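Local coordinates for peptidoglycan-N-acetylglucosamine deacetylase BC_1974 (Bacillus cereus, PDB 5N1P), which removes the acetyl group from N-acetylglucosamine residues of peptidoglycan, releasing acetate, as a metal-dependent hydrolase that works with zinc, cobalt or nickel, at residues A[122-127]-A[159-164]; A[29-34]-A[187-192]. One frame throughout, in Å; residues are numbered along the deposited sequence.

Interaction 1: A[122-127]-A[159-164]. With 8GK (~{N}-oxidanylnaphthalene-1-carboxamide), chain E.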
loop_
_atom_site.group_PDB
_atom_site.type_symbol
_atom_site.label_atom_id
_atom_site.label_comp_id
_atom_site.label_asym_id
_atom_site.label_seq_id
_atom_site.Cartn_x
_atom_site.Cartn_y
_atom_site.Cartn_z
ATOM N N TRP A 122 4.092 -2.333 -7.411
ATOM C CA TRP A 122 4.711 -2.860 -6.201
ATOM C C TRP A 122 3.831 -3.932 -5.586
ATOM O O TRP A 122 2.632 -3.697 -5.327
ATOM C CB TRP A 122 4.963 -1.764 -5.158
ATOM C CG TRP A 122 6.379 -1.284 -5.100
ATOM C CD1 TRP A 122 7.332 -1.403 -6.083
ATOM C CD2 TRP A 122 7.023 -0.660 -3.985
ATOM N NE1 TRP A 122 8.525 -0.858 -5.645
ATOM C CE2 TRP A 122 8.360 -0.410 -4.355
ATOM C CE3 TRP A 122 6.595 -0.284 -2.704
ATOM C CZ2 TRP A 122 9.278 0.192 -3.497
ATOM C CZ3 TRP A 122 7.510 0.319 -1.852
ATOM C CH2 TRP A 122 8.835 0.546 -2.256
ATOM N N ASP A 123 4.421 -5.108 -5.374
ATOM C CA ASP A 123 3.826 -6.104 -4.507
ATOM C C ASP A 123 4.382 -5.837 -3.103
ATOM O O ASP A 123 4.404 -4.686 -2.669
ATOM C CB ASP A 123 4.130 -7.526 -5.006
ATOM C CG ASP A 123 3.435 -7.838 -6.326
ATOM O OD1 ASP A 123 2.195 -7.717 -6.385
ATOM O OD2 ASP A 123 4.116 -8.207 -7.316
ATOM N N TRP A 124 4.834 -6.867 -2.396
ATOM C CA TRP A 124 5.314 -6.653 -1.034
ATOM C C TRP A 124 6.334 -7.715 -0.685
ATOM O O TRP A 124 6.464 -8.685 -1.426
ATOM C CB TRP A 124 4.145 -6.679 -0.041
ATOM C CG TRP A 124 3.304 -7.903 -0.185
ATOM C CD1 TRP A 124 3.476 -9.098 0.468
ATOM C CD2 TRP A 124 2.171 -8.079 -1.046
ATOM N NE1 TRP A 124 2.519 -9.996 0.070
ATOM C CE2 TRP A 124 1.708 -9.401 -0.863
ATOM C CE3 TRP A 124 1.508 -7.247 -1.963
ATOM C CZ2 TRP A 124 0.610 -9.917 -1.556
ATOM C CZ3 TRP A 124 0.422 -7.759 -2.653
ATOM C CH2 TRP A 124 -0.017 -9.084 -2.439
ATOM N N THR A 125 7.056 -7.527 0.422
ATOM C CA THR A 125 8.011 -8.546 0.883
ATOM C C THR A 125 7.581 -9.187 2.190
ATOM O O THR A 125 8.051 -10.288 2.538
ATOM C CB THR A 125 9.431 -7.976 1.075
ATOM O OG1 THR A 125 9.440 -7.012 2.133
ATOM C CG2 THR A 125 9.945 -7.338 -0.210
ATOM N N ILE A 126 6.727 -8.499 2.933
ATOM C CA ILE A 126 6.190 -9.019 4.191
ATOM C C ILE A 126 4.683 -8.884 4.194
ATOM O O ILE A 126 4.166 -7.782 4.026
ATOM C CB ILE A 126 6.750 -8.276 5.404
ATOM C CG1 ILE A 126 8.258 -8.510 5.529
ATOM C CG2 ILE A 126 6.023 -8.708 6.692
ATOM C CD1 ILE A 126 8.904 -7.689 6.627
ATOM N N ASP A 127 3.985 -10.000 4.353
ATOM C CA ASP A 127 2.533 -9.998 4.485
ATOM C C ASP A 127 2.173 -10.069 5.970
ATOM O O ASP A 127 2.519 -11.032 6.651
ATOM C CB ASP A 127 1.940 -11.168 3.699
ATOM C CG ASP A 127 0.432 -11.299 3.846
ATOM O OD1 ASP A 127 -0.217 -10.450 4.491
ATOM O OD2 ASP A 127 -0.113 -12.275 3.281
ATOM N N VAL A 159 9.019 -4.263 2.311
ATOM C CA VAL A 159 7.755 -3.622 1.950
ATOM C C VAL A 159 6.639 -4.397 2.614
ATOM O O VAL A 159 6.456 -5.579 2.344
ATOM C CB VAL A 159 7.551 -3.581 0.429
ATOM C CG1 VAL A 159 6.192 -2.969 0.074
ATOM C CG2 VAL A 159 8.699 -2.818 -0.222
ATOM N N ILE A 160 5.919 -3.740 3.514
ATOM C CA ILE A 160 4.992 -4.431 4.400
ATOM C C ILE A 160 3.536 -4.217 3.988
ATOM O O ILE A 160 3.077 -3.076 3.891
ATOM C CB ILE A 160 5.181 -3.957 5.845
ATOM C CG1 ILE A 160 6.629 -4.207 6.283
ATOM C CG2 ILE A 160 4.188 -4.655 6.757
ATOM C CD1 ILE A 160 7.062 -3.336 7.436
ATOM N N LEU A 161 2.813 -5.311 3.766
ATOM C CA LEU A 161 1.410 -5.263 3.365
ATOM C C LEU A 161 0.477 -5.222 4.564
ATOM O O LEU A 161 0.430 -6.166 5.366
ATOM C CB LEU A 161 1.045 -6.472 2.489
ATOM C CG LEU A 161 -0.448 -6.605 2.166
ATOM C CD1 LEU A 161 -0.948 -5.453 1.277
ATOM C CD2 LEU A 161 -0.762 -7.961 1.532
ATOM N N MET A 162 -0.258 -4.117 4.670
ATOM C CA MET A 162 -1.311 -3.968 5.661
ATOM C C MET A 162 -2.532 -3.320 5.008
ATOM O O MET A 162 -2.487 -2.904 3.848
ATOM C CB MET A 162 -0.836 -3.132 6.851
ATOM C CG MET A 162 0.339 -3.758 7.544
ATOM S SD MET A 162 0.898 -2.839 8.969
ATOM C CE MET A 162 -0.430 -3.205 10.111
ATOM N N HIS A 163 -3.622 -3.247 5.761
ATOM C CA HIS A 163 -4.873 -2.700 5.249
ATOM C C HIS A 163 -5.447 -1.749 6.275
ATOM O O HIS A 163 -5.814 -2.181 7.371
ATOM C CB HIS A 163 -5.873 -3.830 4.930
ATOM C CG HIS A 163 -5.364 -4.824 3.930
ATOM N ND1 HIS A 163 -4.531 -5.868 4.271
ATOM C CD2 HIS A 163 -5.560 -4.922 2.592
ATOM C CE1 HIS A 163 -4.243 -6.571 3.190
ATOM N NE2 HIS A 163 -4.851 -6.015 2.157
ATOM N N ASP A 164 -5.528 -0.457 5.950
ATOM C CA ASP A 164 -5.963 0.510 6.964
ATOM C C ASP A 164 -7.483 0.533 7.138
ATOM O O ASP A 164 -7.987 1.281 7.971
ATOM C CB ASP A 164 -5.428 1.926 6.674
ATOM C CG ASP A 164 -5.834 2.461 5.304
ATOM O OD1 ASP A 164 -5.801 1.687 4.330
ATOM O OD2 ASP A 164 -6.160 3.670 5.205
HETATM C C1 8GK E . -4.743 -7.260 -1.751
HETATM C C2 8GK E . -4.522 -8.734 -1.654
HETATM C C3 8GK E . -5.615 -9.547 -1.395
HETATM C C4 8GK E . -5.446 -10.925 -1.318
HETATM C C5 8GK E . -4.186 -11.492 -1.513
HETATM C C6 8GK E . -3.093 -10.675 -1.776
HETATM C C7 8GK E . -3.265 -9.294 -1.852
HETATM C C8 8GK E . -6.549 -11.725 -1.050
HETATM C C9 8GK E . -7.808 -11.164 -0.854
HETATM C C10 8GK E . -7.973 -9.786 -0.929
HETATM C C11 8GK E . -6.874 -8.983 -1.202
HETATM O O12 8GK E . -5.396 -6.868 -2.697
HETATM N N13 8GK E . -4.281 -6.418 -0.829
HETATM O O14 8GK E . -5.050 -5.285 -0.565
#
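Leu-161 and Trp-124 meet where strand 126-127 pairs with strand 157-163, two parallel neighbours joined through helix 138-152 in a beta-alpha-beta unit of the NodB homology domain, the deformed (beta/alpha) barrel of CE4 deacetylases. Methyl CD2 of Leu-161 stands over the centre of the six-membered ring of Trp-124, 3.8 Å from its centroid and 14° off the normal, a close CH-pi contact. Chi1 of 52° puts Trp-124 CG between the backbone N and the carbonyl carbon, and chi2 of 90° sets the turn of the ring plane that CD2 meets. The far corner of the same indole meets the inhibitor naphthalene, Trp-124 CH2 lying 3.3 Å from 8GK C7, while His-163, the inferred proton donor, brings NE2 to 2.8 Å from the hydroxamate O14, which lies near the imidazole plane. Asp-130 bonds His-163 ND1, a second-shell contact that probably orients the ring. A second CH-pi pair is less centred: Val-159 CG2 lies over the Trp-122 face, displaced toward the rim near CZ3. On the side of the sheet away from Leu-161, Ile-126 and Ile-160 run side by side toward helix 138-152. The backbone fixes the register: Leu-161 N donates almost straight to Ile-126 O at 2.8 Å, and Val-159 O receives both Thr-125 N and Ile-126 N. Thr-125 OG1, also bonded to Glu-158, accepts from Val-159 N at 2.8 Å.

Interaction 2: A[29-34]-A[187-192]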
loop_
_atom_site.group_PDB
_atom_site.type_symbol
_atom_site.label_atom_id
_atom_site.label_comp_id
_atom_site.label_asym_id
_atom_site.label_seq_id
_atom_site.Cartn_x
_atom_site.Cartn_y
_atom_site.Cartn_z
ATOM N N LYS A 29 6.758 7.909 7.717
ATOM C CA LYS A 29 6.101 8.155 6.436
ATOM C C LYS A 29 5.753 6.801 5.834
ATOM O O LYS A 29 6.492 5.833 6.000
ATOM C CB LYS A 29 7.000 8.959 5.494
ATOM C CG LYS A 29 7.412 10.339 6.017
ATOM C CD LYS A 29 6.207 11.203 6.341
ATOM C CE LYS A 29 6.603 12.680 6.470
ATOM N NZ LYS A 29 7.461 12.927 7.659
ATOM N N ALA A 30 4.622 6.722 5.147
ATOM C CA ALA A 30 4.125 5.450 4.654
ATOM C C ALA A 30 3.550 5.614 3.259
ATOM O O ALA A 30 3.619 6.702 2.672
ATOM C CB ALA A 30 3.070 4.899 5.607
ATOM N N THR A 31 2.988 4.524 2.735
ATOM C CA THR A 31 2.482 4.487 1.364
ATOM C C THR A 31 1.064 3.938 1.393
ATOM O O THR A 31 0.801 2.962 2.082
ATOM C CB THR A 31 3.403 3.615 0.487
ATOM O OG1 THR A 31 4.717 4.199 0.468
ATOM C CG2 THR A 31 2.877 3.480 -0.940
ATOM N N PHE A 32 0.151 4.576 0.661
ATOM C CA PHE A 32 -1.257 4.199 0.660
ATOM C C PHE A 32 -1.697 3.851 -0.743
ATOM O O PHE A 32 -1.415 4.604 -1.664
ATOM C CB PHE A 32 -2.131 5.354 1.183
ATOM C CG PHE A 32 -1.938 5.635 2.642
ATOM C CD1 PHE A 32 -0.918 6.463 3.077
ATOM C CD2 PHE A 32 -2.744 5.021 3.582
ATOM C CE1 PHE A 32 -0.721 6.695 4.424
ATOM C CE2 PHE A 32 -2.568 5.255 4.936
ATOM C CZ PHE A 32 -1.550 6.095 5.360
ATOM N N PHE A 33 -2.417 2.744 -0.905
ATOM C CA PHE A 33 -2.914 2.325 -2.213
ATOM C C PHE A 33 -4.431 2.312 -2.161
ATOM O O PHE A 33 -5.036 1.523 -1.432
ATOM C CB PHE A 33 -2.344 0.942 -2.590
ATOM C CG PHE A 33 -0.861 0.958 -2.841
ATOM C CD1 PHE A 33 -0.343 1.561 -3.985
ATOM C CD2 PHE A 33 0.010 0.346 -1.946
ATOM C CE1 PHE A 33 1.016 1.551 -4.240
ATOM C CE2 PHE A 33 1.390 0.346 -2.190
ATOM C CZ PHE A 33 1.888 0.949 -3.329
ATOM N N LEU A 34 -5.031 3.239 -2.901
ATOM C CA LEU A 34 -6.428 3.594 -2.710
ATOM C C LEU A 34 -7.346 3.001 -3.765
ATOM O O LEU A 34 -6.977 2.901 -4.936
ATOM C CB LEU A 34 -6.571 5.115 -2.728
ATOM C CG LEU A 34 -5.646 5.904 -1.789
ATOM C CD1 LEU A 34 -6.066 7.377 -1.842
ATOM C CD2 LEU A 34 -5.734 5.339 -0.385
ATOM N N PHE A 187 11.493 4.603 8.593
ATOM C CA PHE A 187 10.212 4.465 7.906
ATOM C C PHE A 187 9.998 5.532 6.850
ATOM O O PHE A 187 9.771 6.702 7.167
ATOM C CB PHE A 187 9.072 4.496 8.916
ATOM C CG PHE A 187 8.987 3.255 9.746
ATOM C CD1 PHE A 187 8.249 2.166 9.303
ATOM C CD2 PHE A 187 9.660 3.161 10.949
ATOM C CE1 PHE A 187 8.173 1.014 10.053
ATOM C CE2 PHE A 187 9.588 2.013 11.704
ATOM C CZ PHE A 187 8.843 0.938 11.254
ATOM N N GLU A 188 10.060 5.119 5.587
ATOM C CA GLU A 188 9.915 6.062 4.489
ATOM C C GLU A 188 8.732 5.732 3.613
ATOM O O GLU A 188 8.279 4.584 3.544
ATOM C CB GLU A 188 11.171 6.102 3.621
ATOM C CG GLU A 188 12.384 6.717 4.308
ATOM C CD GLU A 188 13.463 7.104 3.319
ATOM O OE1 GLU A 188 13.706 6.322 2.376
ATOM O OE2 GLU A 188 14.069 8.185 3.485
ATOM N N ALA A 189 8.234 6.762 2.946
ATOM C CA ALA A 189 7.245 6.563 1.898
ATOM C C ALA A 189 7.946 6.138 0.621
ATOM O O ALA A 189 9.141 6.347 0.456
ATOM C CB ALA A 189 6.455 7.827 1.654
ATOM N N TYR A 190 7.186 5.558 -0.292
ATOM C CA TYR A 190 7.662 5.369 -1.645
ATOM C C TYR A 190 7.954 6.693 -2.296
ATOM O O TYR A 190 7.263 7.672 -2.084
ATOM C CB TYR A 190 6.644 4.593 -2.478
ATOM C CG TYR A 190 7.009 4.433 -3.938
ATOM C CD1 TYR A 190 7.823 3.381 -4.357
ATOM C CD2 TYR A 190 6.511 5.311 -4.907
ATOM C CE1 TYR A 190 8.151 3.220 -5.698
ATOM C CE2 TYR A 190 6.835 5.161 -6.242
ATOM C CZ TYR A 190 7.648 4.103 -6.634
ATOM O OH TYR A 190 7.935 3.987 -7.980
ATOM N N HIS A 191 8.957 6.663 -3.160
ATOM C CA HIS A 191 9.516 7.812 -3.878
ATOM C C HIS A 191 9.711 7.486 -5.372
ATOM O O HIS A 191 10.511 6.618 -5.711
ATOM C CB HIS A 191 10.752 8.121 -3.075
ATOM C CG HIS A 191 10.490 8.945 -1.857
ATOM N ND1 HIS A 191 10.056 8.428 -0.654
ATOM C CD2 HIS A 191 11.009 10.161 -1.567
ATOM C CE1 HIS A 191 10.090 9.378 0.269
ATOM N NE2 HIS A 191 10.682 10.442 -0.267
ATOM N N GLU A 192 8.871 8.107 -6.219
ATOM C CA GLU A 192 8.876 7.825 -7.658
ATOM C C GLU A 192 10.262 8.014 -8.274
ATOM O O GLU A 192 10.694 7.219 -9.115
ATOM C CB GLU A 192 7.861 8.692 -8.406
ATOM C CG GLU A 192 6.434 8.164 -8.334
ATOM C CD GLU A 192 5.397 9.051 -9.017
ATOM O OE1 GLU A 192 5.763 9.994 -9.751
ATOM O OE2 GLU A 192 4.194 8.801 -8.793
HETATM O O HOH W 1 6.023 3.178 2.624
#
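Thr-31 meets Tyr-190 through its hydroxyl: OG1 accepts the backbone N-H of Tyr-190 at 2.9 Å, with an N-H...O angle of 165°. OG1 lies beside the backbone N of Thr-31 and anti to the carbonyl carbon (chi1 -62°), and it also comes within 3.5 Å of Tyr-190 CB. This end is close-packed. The methyl of Ala-189 presses on the carbonyl oxygen of Ala-30, CB to O being 3.2 Å, and the phenol of Tyr-190 leads away to bond His-195 through OH and to meet Tyr-55 edge-to-face. In the deformed (beta/alpha) barrel, strand 31-34 and strand 185-187 both pair in parallel with strand 2-9, and the contact joins residues 29-31 to the chain that leaves strand 185-187. Toward Lys-29 the fit is looser. Its N donates to Phe-187 O over 3.3 Å, from well above the carbonyl plane, and its CB packs against Ala-189 N at 3.6 Å before the bent lysine chain turns away from the loop in a partly exposed setting. Between these, a water bridges the two segments, donating to Glu-188 O at 2.8 Å and hydrogen-bonded to Thr-31 OG1 at 2.7 Å.

How the interactions relate
The centres of the two interactions are 11 Å apart, and both reach the parallel sheet built round strand 2-9, which pairs with strands 31-34, 157-163 and 185-187. Along the chain, segment 29-34 comes first, then 122-127 and 159-164, and finally 187-192, so interaction 2 brackets interaction 1. They touch directly: Trp-122 CZ2 lies 3.6 Å from Tyr-190 CD1, where the two rings meet edge-to-face, and Asp-164 packs on Phe-32. Interaction 1 supplies Trp-124 and His-163 to the inhibitor pocket, the side chain of Leu-161 being about 7 Å from the zinc ion. The side chain of Thr-31 in interaction 2 is about 13 Å from the zinc ion, yet about 7 Å from that of Asp-9, the inferred proton acceptor.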